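Local coordinates for putative oxidoreductase FAD-binding subunit (PDB 4ZOH), which binds FAD and probably passes electrons as the flavoprotein subunit of a molybdopterin-dependent oxidoreductase, at residues B[64-73]-B[161-170]; B[115-125]-B[207-218]. One frame throughout, in Å; residues are numbered along the deposited sequence.

Contact 1 (B[64-73]-B[161-170]); sequences KDGNLYKIGA and VTEIQVPTFE. With FAD (flavin-adenine dinucleotide), chain H.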
loop_
_atom_site.group_PDB
_atom_site.type_symbol
_atom_site.label_atom_id
_atom_site.label_comp_id
_atom_site.label_asym_id
_atom_site.label_seq_id
_atom_site.Cartn_x
_atom_site.Cartn_y
_atom_site.Cartn_z
ATOM N N LYS B 64 -38.209 25.457 -33.088
ATOM C CA LYS B 64 -38.649 25.960 -34.395
ATOM C C LYS B 64 -39.786 26.969 -34.208
ATOM O O LYS B 64 -40.895 26.597 -33.870
ATOM C CB LYS B 64 -39.084 24.801 -35.294
ATOM C CG LYS B 64 -39.067 25.074 -36.792
ATOM C CD LYS B 64 -39.375 23.753 -37.490
ATOM C CE LYS B 64 -39.614 23.894 -38.992
ATOM N NZ LYS B 64 -39.109 22.687 -39.715
ATOM N N ASP B 65 -39.462 28.240 -34.424
ATOM C CA ASP B 65 -40.298 29.404 -34.114
ATOM C C ASP B 65 -40.580 30.147 -35.437
ATOM O O ASP B 65 -39.906 31.128 -35.784
ATOM C CB ASP B 65 -39.544 30.293 -33.087
ATOM C CG ASP B 65 -40.380 31.486 -32.536
ATOM O OD1 ASP B 65 -39.816 32.244 -31.705
ATOM O OD2 ASP B 65 -41.562 31.688 -32.901
ATOM N N GLY B 66 -41.582 29.655 -36.162
ATOM C CA GLY B 66 -41.837 30.090 -37.524
ATOM C C GLY B 66 -40.837 29.451 -38.494
ATOM O O GLY B 66 -40.764 28.206 -38.638
ATOM N N ASN B 67 -40.069 30.320 -39.137
ATOM C CA ASN B 67 -38.990 29.930 -40.039
ATOM C C ASN B 67 -37.595 30.253 -39.390
ATOM O O ASN B 67 -36.587 30.542 -40.074
ATOM C CB ASN B 67 -39.202 30.671 -41.359
ATOM C CG ASN B 67 -39.531 32.146 -41.141
ATOM O OD1 ASN B 67 -38.926 32.836 -40.300
ATOM N ND2 ASN B 67 -40.518 32.634 -41.880
ATOM N N LEU B 68 -37.565 30.235 -38.057
ATOM C CA LEU B 68 -36.324 30.267 -37.287
ATOM C C LEU B 68 -36.260 29.047 -36.403
ATOM O O LEU B 68 -37.259 28.656 -35.821
ATOM C CB LEU B 68 -36.253 31.516 -36.437
ATOM C CG LEU B 68 -35.358 32.638 -36.969
ATOM C CD1 LEU B 68 -35.898 33.211 -38.250
ATOM C CD2 LEU B 68 -35.228 33.744 -35.919
ATOM N N TYR B 69 -35.095 28.419 -36.344
ATOM C CA TYR B 69 -34.729 27.604 -35.196
ATOM C C TYR B 69 -34.060 28.487 -34.150
ATOM O O TYR B 69 -33.179 29.304 -34.489
ATOM C CB TYR B 69 -33.762 26.535 -35.597
ATOM C CG TYR B 69 -34.325 25.399 -36.402
ATOM C CD1 TYR B 69 -35.068 24.411 -35.786
ATOM C CD2 TYR B 69 -34.036 25.278 -37.803
ATOM C CE1 TYR B 69 -35.526 23.311 -36.505
ATOM C CE2 TYR B 69 -34.512 24.198 -38.546
ATOM C CZ TYR B 69 -35.247 23.226 -37.890
ATOM O OH TYR B 69 -35.736 22.156 -38.559
ATOM N N LYS B 70 -34.527 28.364 -32.903
ATOM C CA LYS B 70 -33.890 29.028 -31.775
ATOM C C LYS B 70 -33.238 27.950 -30.903
ATOM O O LYS B 70 -33.855 26.909 -30.579
ATOM C CB LYS B 70 -34.890 29.887 -31.002
ATOM C CG LYS B 70 -35.712 30.762 -31.919
ATOM C CD LYS B 70 -36.231 31.970 -31.212
ATOM C CE LYS B 70 -36.869 32.871 -32.246
ATOM N NZ LYS B 70 -37.376 34.064 -31.553
ATOM N N ILE B 71 -31.951 28.182 -30.613
ATOM C CA ILE B 71 -31.110 27.153 -30.027
ATOM C C ILE B 71 -30.566 27.726 -28.752
ATOM O O ILE B 71 -29.827 28.724 -28.787
ATOM C CB ILE B 71 -29.930 26.724 -30.948
ATOM C CG1 ILE B 71 -30.442 26.225 -32.277
ATOM C CG2 ILE B 71 -29.033 25.661 -30.248
ATOM C CD1 ILE B 71 -29.488 26.593 -33.370
ATOM N N GLY B 72 -30.893 27.092 -27.630
ATOM C CA GLY B 72 -30.354 27.597 -26.347
ATOM C C GLY B 72 -28.838 27.498 -26.328
ATOM O O GLY B 72 -28.293 26.491 -26.799
ATOM N N ALA B 73 -28.157 28.495 -25.753
ATOM C CA ALA B 73 -26.719 28.442 -25.671
ATOM C C ALA B 73 -26.135 27.199 -24.982
ATOM O O ALA B 73 -25.008 26.843 -25.273
ATOM C CB ALA B 73 -26.143 29.694 -25.021
ATOM N N VAL B 161 -23.926 34.952 -24.163
ATOM C CA VAL B 161 -24.751 34.307 -25.173
ATOM C C VAL B 161 -25.852 33.443 -24.567
ATOM O O VAL B 161 -25.595 32.513 -23.772
ATOM C CB VAL B 161 -23.867 33.474 -26.113
ATOM C CG1 VAL B 161 -24.699 32.806 -27.222
ATOM C CG2 VAL B 161 -22.759 34.357 -26.668
ATOM N N THR B 162 -27.094 33.689 -24.960
ATOM C CA THR B 162 -28.149 32.855 -24.451
ATOM C C THR B 162 -28.817 32.026 -25.536
ATOM O O THR B 162 -29.498 30.989 -25.212
ATOM C CB THR B 162 -29.228 33.680 -23.703
ATOM O OG1 THR B 162 -29.631 34.806 -24.506
ATOM C CG2 THR B 162 -28.685 34.180 -22.392
ATOM N N GLU B 163 -28.630 32.455 -26.799
ATOM C CA GLU B 163 -29.381 31.861 -27.940
ATOM C C GLU B 163 -28.720 32.075 -29.267
ATOM O O GLU B 163 -28.135 33.124 -29.522
ATOM C CB GLU B 163 -30.809 32.372 -28.003
ATOM C CG GLU B 163 -31.733 31.653 -28.962
ATOM C CD GLU B 163 -33.126 32.272 -28.899
ATOM O OE1 GLU B 163 -33.285 33.423 -29.341
ATOM O OE2 GLU B 163 -34.064 31.633 -28.391
ATOM N N ILE B 164 -28.787 31.040 -30.086
ATOM C CA ILE B 164 -28.362 31.123 -31.464
ATOM C C ILE B 164 -29.621 30.926 -32.284
ATOM O O ILE B 164 -30.452 29.995 -31.974
ATOM C CB ILE B 164 -27.262 30.074 -31.846
ATOM C CG1 ILE B 164 -25.910 30.378 -31.170
ATOM C CG2 ILE B 164 -26.953 30.158 -33.347
ATOM C CD1 ILE B 164 -25.869 30.240 -29.648
ATOM N N GLN B 165 -29.784 31.831 -33.274
ATOM C CA GLN B 165 -30.909 31.772 -34.293
ATOM C C GLN B 165 -30.426 31.561 -35.725
ATOM O O GLN B 165 -29.441 32.176 -36.191
ATOM C CB GLN B 165 -31.674 33.081 -34.269
ATOM C CG GLN B 165 -32.519 33.317 -33.018
ATOM C CD GLN B 165 -32.781 34.795 -32.869
ATOM O OE1 GLN B 165 -32.867 35.504 -33.880
ATOM N NE2 GLN B 165 -32.858 35.286 -31.628
ATOM N N VAL B 166 -31.104 30.667 -36.415
ATOM C CA VAL B 166 -30.801 30.351 -37.812
ATOM C C VAL B 166 -32.146 30.183 -38.557
ATOM O O VAL B 166 -33.136 29.752 -37.949
ATOM C CB VAL B 166 -29.950 29.044 -37.949
ATOM C CG1 VAL B 166 -28.512 29.243 -37.416
ATOM C CG2 VAL B 166 -30.644 27.820 -37.352
ATOM N N PRO B 167 -32.185 30.489 -39.879
ATOM C CA PRO B 167 -33.389 30.183 -40.668
ATOM C C PRO B 167 -33.583 28.665 -40.717
ATOM O O PRO B 167 -32.640 27.901 -40.436
ATOM C CB PRO B 167 -33.035 30.724 -42.069
ATOM C CG PRO B 167 -31.956 31.742 -41.823
ATOM C CD PRO B 167 -31.145 31.160 -40.688
ATOM N N THR B 168 -34.767 28.207 -41.105
ATOM C CA THR B 168 -35.059 26.771 -41.100
ATOM C C THR B 168 -34.614 25.963 -42.311
ATOM O O THR B 168 -34.608 24.723 -42.259
ATOM C CB THR B 168 -36.541 26.482 -40.876
ATOM O OG1 THR B 168 -37.286 27.328 -41.732
ATOM C CG2 THR B 168 -36.890 26.801 -39.475
ATOM N N PHE B 169 -34.263 26.670 -43.398
ATOM C CA PHE B 169 -33.759 26.081 -44.672
ATOM C C PHE B 169 -34.490 24.856 -45.157
ATOM O O PHE B 169 -33.835 23.897 -45.599
ATOM C CB PHE B 169 -32.254 25.798 -44.600
ATOM C CG PHE B 169 -31.436 27.013 -44.315
ATOM C CD1 PHE B 169 -31.119 27.903 -45.340
ATOM C CD2 PHE B 169 -30.986 27.270 -43.025
ATOM C CE1 PHE B 169 -30.388 29.043 -45.060
ATOM C CE2 PHE B 169 -30.228 28.384 -42.737
ATOM C CZ PHE B 169 -29.940 29.279 -43.761
ATOM N N GLU B 170 -35.824 24.870 -45.114
ATOM C CA GLU B 170 -36.600 23.710 -45.595
ATOM C C GLU B 170 -36.436 23.483 -47.103
ATOM O O GLU B 170 -36.386 24.435 -47.864
ATOM C CB GLU B 170 -38.079 23.879 -45.255
ATOM C CG GLU B 170 -38.367 23.640 -43.778
ATOM C CD GLU B 170 -39.739 24.123 -43.357
ATOM O OE1 GLU B 170 -40.710 23.827 -44.093
ATOM O OE2 GLU B 170 -39.852 24.799 -42.297
HETATM P PA FAD H . -16.461 26.235 -22.241
HETATM O O1A FAD H . -15.135 25.559 -22.343
HETATM O O2A FAD H . -17.309 26.091 -21.050
HETATM O O5B FAD H . -16.278 27.774 -22.439
HETATM C C5B FAD H . -15.435 28.272 -23.523
HETATM C C4B FAD H . -15.410 29.899 -23.467
HETATM O O4B FAD H . -16.766 30.497 -23.549
HETATM C C3B FAD H . -14.906 30.317 -22.091
HETATM O O3B FAD H . -14.089 31.453 -22.230
HETATM C C2B FAD H . -16.178 30.594 -21.256
HETATM O O2B FAD H . -15.988 31.520 -20.179
HETATM C C1B FAD H . -17.077 31.218 -22.267
HETATM N N9A FAD H . -18.493 30.873 -22.329
HETATM C C8A FAD H . -19.064 29.672 -22.292
HETATM N N7A FAD H . -20.398 29.808 -22.480
HETATM C C5A FAD H . -20.651 31.129 -22.644
HETATM C C6A FAD H . -21.818 31.882 -22.891
HETATM N N6A FAD H . -22.969 31.226 -23.014
HETATM N N1A FAD H . -21.738 33.222 -22.994
HETATM C C2A FAD H . -20.549 33.877 -22.939
HETATM N N3A FAD H . -19.429 33.188 -22.699
HETATM C C4A FAD H . -19.444 31.814 -22.552
HETATM N N1 FAD H . -14.368 22.144 -31.373
HETATM C C2 FAD H . -14.602 22.160 -32.744
HETATM O O2 FAD H . -15.216 23.088 -33.229
HETATM N N3 FAD H . -14.160 21.149 -33.544
HETATM C C4 FAD H . -13.458 20.113 -33.027
HETATM O O4 FAD H . -13.122 19.201 -33.790
HETATM C C4X FAD H . -13.182 20.097 -31.642
HETATM N N5 FAD H . -12.474 19.041 -31.112
HETATM C C5X FAD H . -12.183 19.052 -29.715
HETATM C C6 FAD H . -11.413 18.013 -29.203
HETATM C C7 FAD H . -11.131 17.968 -27.829
HETATM C C7M FAD H . -10.276 16.780 -27.335
HETATM C C8 FAD H . -11.598 18.992 -26.980
HETATM C C8M FAD H . -11.298 19.031 -25.457
HETATM C C9 FAD H . -12.333 20.071 -27.505
HETATM C C9A FAD H . -12.642 20.086 -28.868
HETATM N N10 FAD H . -13.380 21.144 -29.442
HETATM C C10 FAD H . -13.639 21.114 -30.826
HETATM C "C1'" FAD H . -13.882 22.263 -28.651
HETATM C "C2'" FAD H . -15.272 21.951 -28.065
HETATM O "O2'" FAD H . -16.231 22.016 -29.140
HETATM C "C3'" FAD H . -15.654 22.898 -26.893
HETATM O "O3'" FAD H . -16.774 22.277 -26.257
HETATM C "C4'" FAD H . -16.055 24.294 -27.342
HETATM O "O4'" FAD H . -15.005 24.821 -28.153
HETATM C "C5'" FAD H . -16.312 25.240 -26.150
HETATM O "O5'" FAD H . -17.668 24.962 -25.714
HETATM P P FAD H . -17.952 24.615 -24.202
HETATM O O1P FAD H . -19.430 24.644 -23.996
HETATM O O2P FAD H . -17.240 23.378 -23.811
HETATM O O3P FAD H . -17.321 25.914 -23.561
#

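Contact 2 (B[115-125]-B[207-218]); sequences PSADYPAALIA and IGLTAVNNVAVR. With FAD (flavin-adenine dinucleotide), chain H.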
loop_
_atom_site.group_PDB
_atom_site.type_symbol
_atom_site.label_atom_id
_atom_site.label_comp_id
_atom_site.label_asym_id
_atom_site.label_seq_id
_atom_site.Cartn_x
_atom_site.Cartn_y
_atom_site.Cartn_z
ATOM N N PRO B 115 -10.323 29.660 -34.488
ATOM C CA PRO B 115 -10.479 29.840 -35.935
ATOM C C PRO B 115 -10.526 28.530 -36.736
ATOM O O PRO B 115 -10.677 28.572 -37.980
ATOM C CB PRO B 115 -9.240 30.667 -36.326
ATOM C CG PRO B 115 -8.237 30.321 -35.292
ATOM C CD PRO B 115 -9.010 30.139 -34.012
ATOM N N SER B 116 -10.384 27.387 -36.064
ATOM C CA SER B 116 -10.621 26.107 -36.754
ATOM C C SER B 116 -11.850 25.388 -36.292
ATOM O O SER B 116 -12.031 24.256 -36.656
ATOM C CB SER B 116 -9.436 25.158 -36.598
ATOM O OG SER B 116 -8.282 25.848 -36.949
ATOM N N ALA B 117 -12.683 26.015 -35.486
ATOM C CA ALA B 117 -13.994 25.422 -35.072
ATOM C C ALA B 117 -14.870 25.003 -36.238
ATOM O O ALA B 117 -14.819 25.609 -37.334
ATOM C CB ALA B 117 -14.790 26.397 -34.186
ATOM N N ASP B 118 -15.741 24.030 -35.985
ATOM C CA ASP B 118 -16.711 23.608 -36.990
ATOM C C ASP B 118 -17.891 24.578 -37.176
ATOM O O ASP B 118 -18.136 25.038 -38.321
ATOM C CB ASP B 118 -17.140 22.161 -36.764
ATOM C CG ASP B 118 -15.993 21.219 -36.932
ATOM O OD1 ASP B 118 -15.241 21.417 -37.953
ATOM O OD2 ASP B 118 -15.804 20.302 -36.047
ATOM N N TYR B 119 -18.548 24.967 -36.082
ATOM C CA TYR B 119 -19.818 25.693 -36.216
ATOM C C TYR B 119 -19.733 26.954 -37.106
ATOM O O TYR B 119 -20.651 27.187 -37.869
ATOM C CB TYR B 119 -20.420 26.114 -34.887
ATOM C CG TYR B 119 -21.079 25.034 -34.058
ATOM C CD1 TYR B 119 -22.009 24.140 -34.614
ATOM C CD2 TYR B 119 -20.813 24.960 -32.666
ATOM C CE1 TYR B 119 -22.640 23.186 -33.808
ATOM C CE2 TYR B 119 -21.437 24.043 -31.864
ATOM C CZ TYR B 119 -22.343 23.159 -32.430
ATOM O OH TYR B 119 -22.883 22.203 -31.616
ATOM N N PRO B 120 -18.672 27.781 -36.960
ATOM C CA PRO B 120 -18.646 29.074 -37.678
ATOM C C PRO B 120 -18.758 28.938 -39.192
ATOM O O PRO B 120 -19.318 29.795 -39.808
ATOM C CB PRO B 120 -17.254 29.659 -37.312
ATOM C CG PRO B 120 -16.958 29.066 -35.964
ATOM C CD PRO B 120 -17.482 27.649 -36.092
ATOM N N ALA B 121 -18.250 27.857 -39.764
ATOM C CA ALA B 121 -18.450 27.635 -41.186
ATOM C C ALA B 121 -19.951 27.529 -41.519
ATOM O O ALA B 121 -20.396 28.162 -42.470
ATOM C CB ALA B 121 -17.681 26.442 -41.691
ATOM N N ALA B 122 -20.684 26.712 -40.758
ATOM C CA ALA B 122 -22.131 26.588 -40.910
ATOM C C ALA B 122 -22.846 27.875 -40.510
ATOM O O ALA B 122 -23.768 28.271 -41.192
ATOM C CB ALA B 122 -22.717 25.376 -40.166
ATOM N N LEU B 123 -22.417 28.529 -39.430
ATOM C CA LEU B 123 -23.169 29.658 -38.931
ATOM C C LEU B 123 -23.004 30.880 -39.881
ATOM O O LEU B 123 -23.893 31.688 -40.029
ATOM C CB LEU B 123 -22.759 29.999 -37.500
ATOM C CG LEU B 123 -23.165 29.018 -36.359
ATOM C CD1 LEU B 123 -22.517 29.414 -35.040
ATOM C CD2 LEU B 123 -24.657 28.825 -36.124
ATOM N N ILE B 124 -21.849 31.034 -40.496
ATOM C CA ILE B 124 -21.678 32.182 -41.399
ATOM C C ILE B 124 -22.506 31.979 -42.659
ATOM O O ILE B 124 -23.076 32.927 -43.175
ATOM C CB ILE B 124 -20.192 32.546 -41.669
ATOM C CG1 ILE B 124 -20.062 33.970 -42.249
ATOM C CG2 ILE B 124 -19.515 31.541 -42.547
ATOM C CD1 ILE B 124 -19.808 35.035 -41.207
ATOM N N ALA B 125 -22.594 30.715 -43.087
ATOM C CA ALA B 125 -23.333 30.303 -44.282
ATOM C C ALA B 125 -24.818 30.460 -44.075
ATOM O O ALA B 125 -25.562 30.786 -45.004
ATOM C CB ALA B 125 -23.018 28.874 -44.626
ATOM N N ILE B 207 -21.865 29.274 -48.871
ATOM C CA ILE B 207 -20.635 28.522 -48.646
ATOM C C ILE B 207 -19.788 29.131 -47.521
ATOM O O ILE B 207 -19.385 30.323 -47.598
ATOM C CB ILE B 207 -19.838 28.368 -49.930
ATOM C CG1 ILE B 207 -20.731 27.732 -51.000
ATOM C CG2 ILE B 207 -18.631 27.497 -49.648
ATOM C CD1 ILE B 207 -20.089 27.506 -52.350
ATOM N N GLY B 208 -19.586 28.363 -46.434
ATOM C CA GLY B 208 -18.769 28.896 -45.314
ATOM C C GLY B 208 -17.426 28.186 -45.189
ATOM O O GLY B 208 -17.334 26.969 -45.358
ATOM N N LEU B 209 -16.384 28.962 -44.907
ATOM C CA LEU B 209 -15.071 28.417 -44.762
ATOM C C LEU B 209 -14.562 28.663 -43.348
ATOM O O LEU B 209 -14.545 29.790 -42.834
ATOM C CB LEU B 209 -14.087 29.023 -45.779
ATOM C CG LEU B 209 -14.306 28.997 -47.303
ATOM C CD1 LEU B 209 -13.071 29.620 -47.963
ATOM C CD2 LEU B 209 -14.649 27.617 -47.869
ATOM N N THR B 210 -14.109 27.578 -42.751
ATOM C CA THR B 210 -13.428 27.639 -41.486
ATOM C C THR B 210 -12.017 27.052 -41.595
ATOM O O THR B 210 -11.681 26.294 -42.540
ATOM C CB THR B 210 -14.280 26.993 -40.360
ATOM O OG1 THR B 210 -13.698 27.330 -39.085
ATOM C CG2 THR B 210 -14.380 25.474 -40.554
ATOM N N ALA B 211 -11.212 27.438 -40.613
ATOM C CA ALA B 211 -9.802 27.035 -40.407
ATOM C C ALA B 211 -8.837 27.597 -41.410
ATOM O O ALA B 211 -7.654 27.176 -41.434
ATOM C CB ALA B 211 -9.638 25.515 -40.292
ATOM N N VAL B 212 -9.326 28.513 -42.251
ATOM C CA VAL B 212 -8.499 29.091 -43.324
ATOM C C VAL B 212 -8.385 30.623 -43.274
ATOM O O VAL B 212 -7.883 31.242 -44.218
ATOM C CB VAL B 212 -8.882 28.574 -44.754
ATOM C CG1 VAL B 212 -8.612 27.075 -44.885
ATOM C CG2 VAL B 212 -10.334 28.877 -45.164
ATOM N N ASN B 213 -8.865 31.223 -42.184
ATOM C CA ASN B 213 -8.788 32.667 -41.913
ATOM C C ASN B 213 -8.849 32.828 -40.407
ATOM O O ASN B 213 -9.060 31.846 -39.714
ATOM C CB ASN B 213 -10.003 33.400 -42.508
ATOM C CG ASN B 213 -10.176 33.151 -43.992
ATOM O OD1 ASN B 213 -9.509 33.785 -44.809
ATOM N ND2 ASN B 213 -11.050 32.219 -44.347
ATOM N N ASN B 214 -8.742 34.053 -39.905
ATOM C CA ASN B 214 -8.806 34.324 -38.461
ATOM C C ASN B 214 -10.211 34.124 -37.941
ATOM O O ASN B 214 -10.397 33.740 -36.767
ATOM C CB ASN B 214 -8.308 35.748 -38.146
ATOM C CG ASN B 214 -9.192 36.819 -38.784
ATOM O OD1 ASN B 214 -9.504 36.734 -39.964
ATOM N ND2 ASN B 214 -9.623 37.811 -38.005
ATOM N N VAL B 215 -11.208 34.400 -38.798
ATOM C CA VAL B 215 -12.622 34.092 -38.498
ATOM C C VAL B 215 -13.231 33.421 -39.721
ATOM O O VAL B 215 -12.587 33.407 -40.768
ATOM C CB VAL B 215 -13.474 35.309 -38.069
ATOM C CG1 VAL B 215 -12.959 35.905 -36.767
ATOM C CG2 VAL B 215 -13.585 36.370 -39.188
ATOM N N ALA B 216 -14.426 32.837 -39.580
ATOM C CA ALA B 216 -15.099 32.150 -40.708
ATOM C C ALA B 216 -15.503 33.175 -41.779
ATOM O O ALA B 216 -15.892 34.264 -41.423
ATOM C CB ALA B 216 -16.341 31.408 -40.232
ATOM N N VAL B 217 -15.411 32.813 -43.061
ATOM C CA VAL B 217 -15.897 33.676 -44.169
ATOM C C VAL B 217 -16.818 32.968 -45.152
ATOM O O VAL B 217 -16.822 31.730 -45.243
ATOM C CB VAL B 217 -14.750 34.349 -44.963
ATOM C CG1 VAL B 217 -13.947 35.260 -44.045
ATOM C CG2 VAL B 217 -13.839 33.321 -45.602
ATOM N N ARG B 218 -17.577 33.764 -45.894
ATOM C CA ARG B 218 -18.372 33.266 -47.011
ATOM C C ARG B 218 -17.493 33.045 -48.241
ATOM O O ARG B 218 -16.665 33.856 -48.507
ATOM C CB ARG B 218 -19.481 34.266 -47.302
ATOM C CG ARG B 218 -20.590 34.235 -46.259
ATOM C CD ARG B 218 -21.334 32.908 -46.299
ATOM N NE ARG B 218 -22.339 32.943 -47.341
ATOM C CZ ARG B 218 -23.535 33.497 -47.186
ATOM N NH1 ARG B 218 -23.909 34.044 -46.029
ATOM N NH2 ARG B 218 -24.363 33.501 -48.192
HETATM P PA FAD H . -16.461 26.235 -22.241
HETATM O O1A FAD H . -15.135 25.559 -22.343
HETATM O O2A FAD H . -17.309 26.091 -21.050
HETATM O O5B FAD H . -16.278 27.774 -22.439
HETATM C C5B FAD H . -15.435 28.272 -23.523
HETATM C C4B FAD H . -15.410 29.899 -23.467
HETATM O O4B FAD H . -16.766 30.497 -23.549
HETATM C C3B FAD H . -14.906 30.317 -22.091
HETATM O O3B FAD H . -14.089 31.453 -22.230
HETATM C C2B FAD H . -16.178 30.594 -21.256
HETATM O O2B FAD H . -15.988 31.520 -20.179
HETATM C C1B FAD H . -17.077 31.218 -22.267
HETATM N N9A FAD H . -18.493 30.873 -22.329
HETATM C C8A FAD H . -19.064 29.672 -22.292
HETATM N N7A FAD H . -20.398 29.808 -22.480
HETATM C C5A FAD H . -20.651 31.129 -22.644
HETATM C C6A FAD H . -21.818 31.882 -22.891
HETATM N N6A FAD H . -22.969 31.226 -23.014
HETATM N N1A FAD H . -21.738 33.222 -22.994
HETATM C C2A FAD H . -20.549 33.877 -22.939
HETATM N N3A FAD H . -19.429 33.188 -22.699
HETATM C C4A FAD H . -19.444 31.814 -22.552
HETATM N N1 FAD H . -14.368 22.144 -31.373
HETATM C C2 FAD H . -14.602 22.160 -32.744
HETATM O O2 FAD H . -15.216 23.088 -33.229
HETATM N N3 FAD H . -14.160 21.149 -33.544
HETATM C C4 FAD H . -13.458 20.113 -33.027
HETATM O O4 FAD H . -13.122 19.201 -33.790
HETATM C C4X FAD H . -13.182 20.097 -31.642
HETATM N N5 FAD H . -12.474 19.041 -31.112
HETATM C C5X FAD H . -12.183 19.052 -29.715
HETATM C C6 FAD H . -11.413 18.013 -29.203
HETATM C C7 FAD H . -11.131 17.968 -27.829
HETATM C C7M FAD H . -10.276 16.780 -27.335
HETATM C C8 FAD H . -11.598 18.992 -26.980
HETATM C C8M FAD H . -11.298 19.031 -25.457
HETATM C C9 FAD H . -12.333 20.071 -27.505
HETATM C C9A FAD H . -12.642 20.086 -28.868
HETATM N N10 FAD H . -13.380 21.144 -29.442
HETATM C C10 FAD H . -13.639 21.114 -30.826
HETATM C "C1'" FAD H . -13.882 22.263 -28.651
HETATM C "C2'" FAD H . -15.272 21.951 -28.065
HETATM O "O2'" FAD H . -16.231 22.016 -29.140
HETATM C "C3'" FAD H . -15.654 22.898 -26.893
HETATM O "O3'" FAD H . -16.774 22.277 -26.257
HETATM C "C4'" FAD H . -16.055 24.294 -27.342
HETATM O "O4'" FAD H . -15.005 24.821 -28.153
HETATM C "C5'" FAD H . -16.312 25.240 -26.150
HETATM O "O5'" FAD H . -17.668 24.962 -25.714
HETATM P P FAD H . -17.952 24.615 -24.202
HETATM O O1P FAD H . -19.430 24.644 -23.996
HETATM O O2P FAD H . -17.240 23.378 -23.811
HETATM O O3P FAD H . -17.321 25.914 -23.561
HETATM O O HOH W 1 -11.689 30.718 -39.577
#

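Contact 1 (B[64-73]-B[161-170])
The Glu163 carboxylate lies against the stem of Lys70 and is gripped by several groups. Gln165 NE2 holds Glu163 OE1 at 3.0 Å, and Lys131 adds a salt bridge to the same oxygen. Tyr61 bonds OE2, so this buried carboxylate is fixed at both oxygens. Glu163 has CG anti to the backbone N (chi1 -169°) and an extended chain, which carries its carboxylate to Lys70, with Glu163 OE2 3.2 Å from Lys70 CB. The amine of Lys70 turns instead to Asp65, with Lys70 NZ 3.0 Å from Asp65 OD1.

Lys70, Glu163 and Gln165 share one face of the sheet. On the other, Ile71, Ile164 and Val166 pack together, and helix 106-112 covers the two isoleucines. Thr168 lies beyond the end of its strand. Its CG2 is anti to the carbonyl carbon (OG1 chi1 47°), which brings the methyl over the Tyr69 ring, 4.0 Å from the centroid. This is a CH-pi contact. Pro167 O sits at the ring edge.

Ile71 N donates to Ile164 O at 2.7 Å, and Ile164 N returns a bond to Ile71 O. This closes one hydrogen-bonded pair of two antiparallel strands. Tyr69 and Val166 form the next such pair, with Tyr69 N 2.9 Å from Val166 O. The ladder ends at Ala73, whose N reaches Thr162 O at 2.9 Å from well above the carbonyl plane (62° out of it). Lys64 and Glu170 form a long, weak salt bridge at the exposed end.

At the opposite end, Val161 O accepts from FAD N6A at 3.0 Å. Val161 N gives a weak bond to FAD N1A. Thr162 and Glu163 form a classic beta bulge opposite Lys131. The pairing is an antiparallel ribbon inside the five-stranded sheet of the FAD-binding domain, and its bulged strand reads the adenine edge through the backbone.

Contact 2 (B[115-125]-B[207-218])
Thr210 OG1 donates to Ala117 O at 2.7 Å, in the carbonyl plane. The hydroxyl is anti to the backbone N (chi1 -168°), which points it at the loop ahead of helix 119-125. Ala211 N makes a weak bond to Pro115 O at 2.9 Å. A water donates to Pro115 O and to Asn213 O, joining the two loops a second time. At the far end of the helix, Arg218 NH1 donates to Ile124 O at 3.2 Å, tilted 21° from the carbonyl plane.

Close packing fills the middle. Gly208 has no side chain, and the helix lies close over it. Gly208 CA meets Ala121 O at 3.4 Å in an almost straight CA-H...O contact (169°). The Ala121 methyl rests on Thr210 CG2. Ala216 CB touches Pro120 CB at 3.5 Å, and Ile124 CG2 packs on the same methyl.

Charge gathers around Arg218. Its bent chain passes Ile124, and Ala125 O lies over one face of the guanidinium, offset toward its rim. Glu223 and Asp127 form salt bridges with it. With an alanine here, Asp127 and Glu223 would probably lose their salt bridges to this side chain, and Ile124 O its guanidinium donor.

Flavin contacts complete the site. Asp118 N donates to FAD O2 at 3.0 Å, and FAD N3 donates to Asp118 OD2 at 3.1 Å. Tyr176 and Lys178 hold the same carboxylate. The contact docks a helix of the FAD-binding domain on the C-terminal antiparallel sheet, and Asp118, near the start of that helix, grips the pyrimidine edge of the flavin.

From the N terminus the chain runs through 64-73, then 115-125, 161-170 and 207-218. Contact 1 closes a loop of 87 residues, and contact 2 one of 81. The segments alternate, so the two loops cross: helix 119-125 lies within the first, and strand 160-167 within the second. Contact 1 pairs strands 68-72 and 160-167 within the five-stranded sheet of the FAD-binding domain. Contact 2 joins that domain to the C-terminal sheet. Their centres are 19 Å apart, yet they meet where Leu123 CD2 packs 3.8 Å from Ile164 CG2. Both also touch FAD, contact 1 at the adenine and contact 2 at the flavin ring.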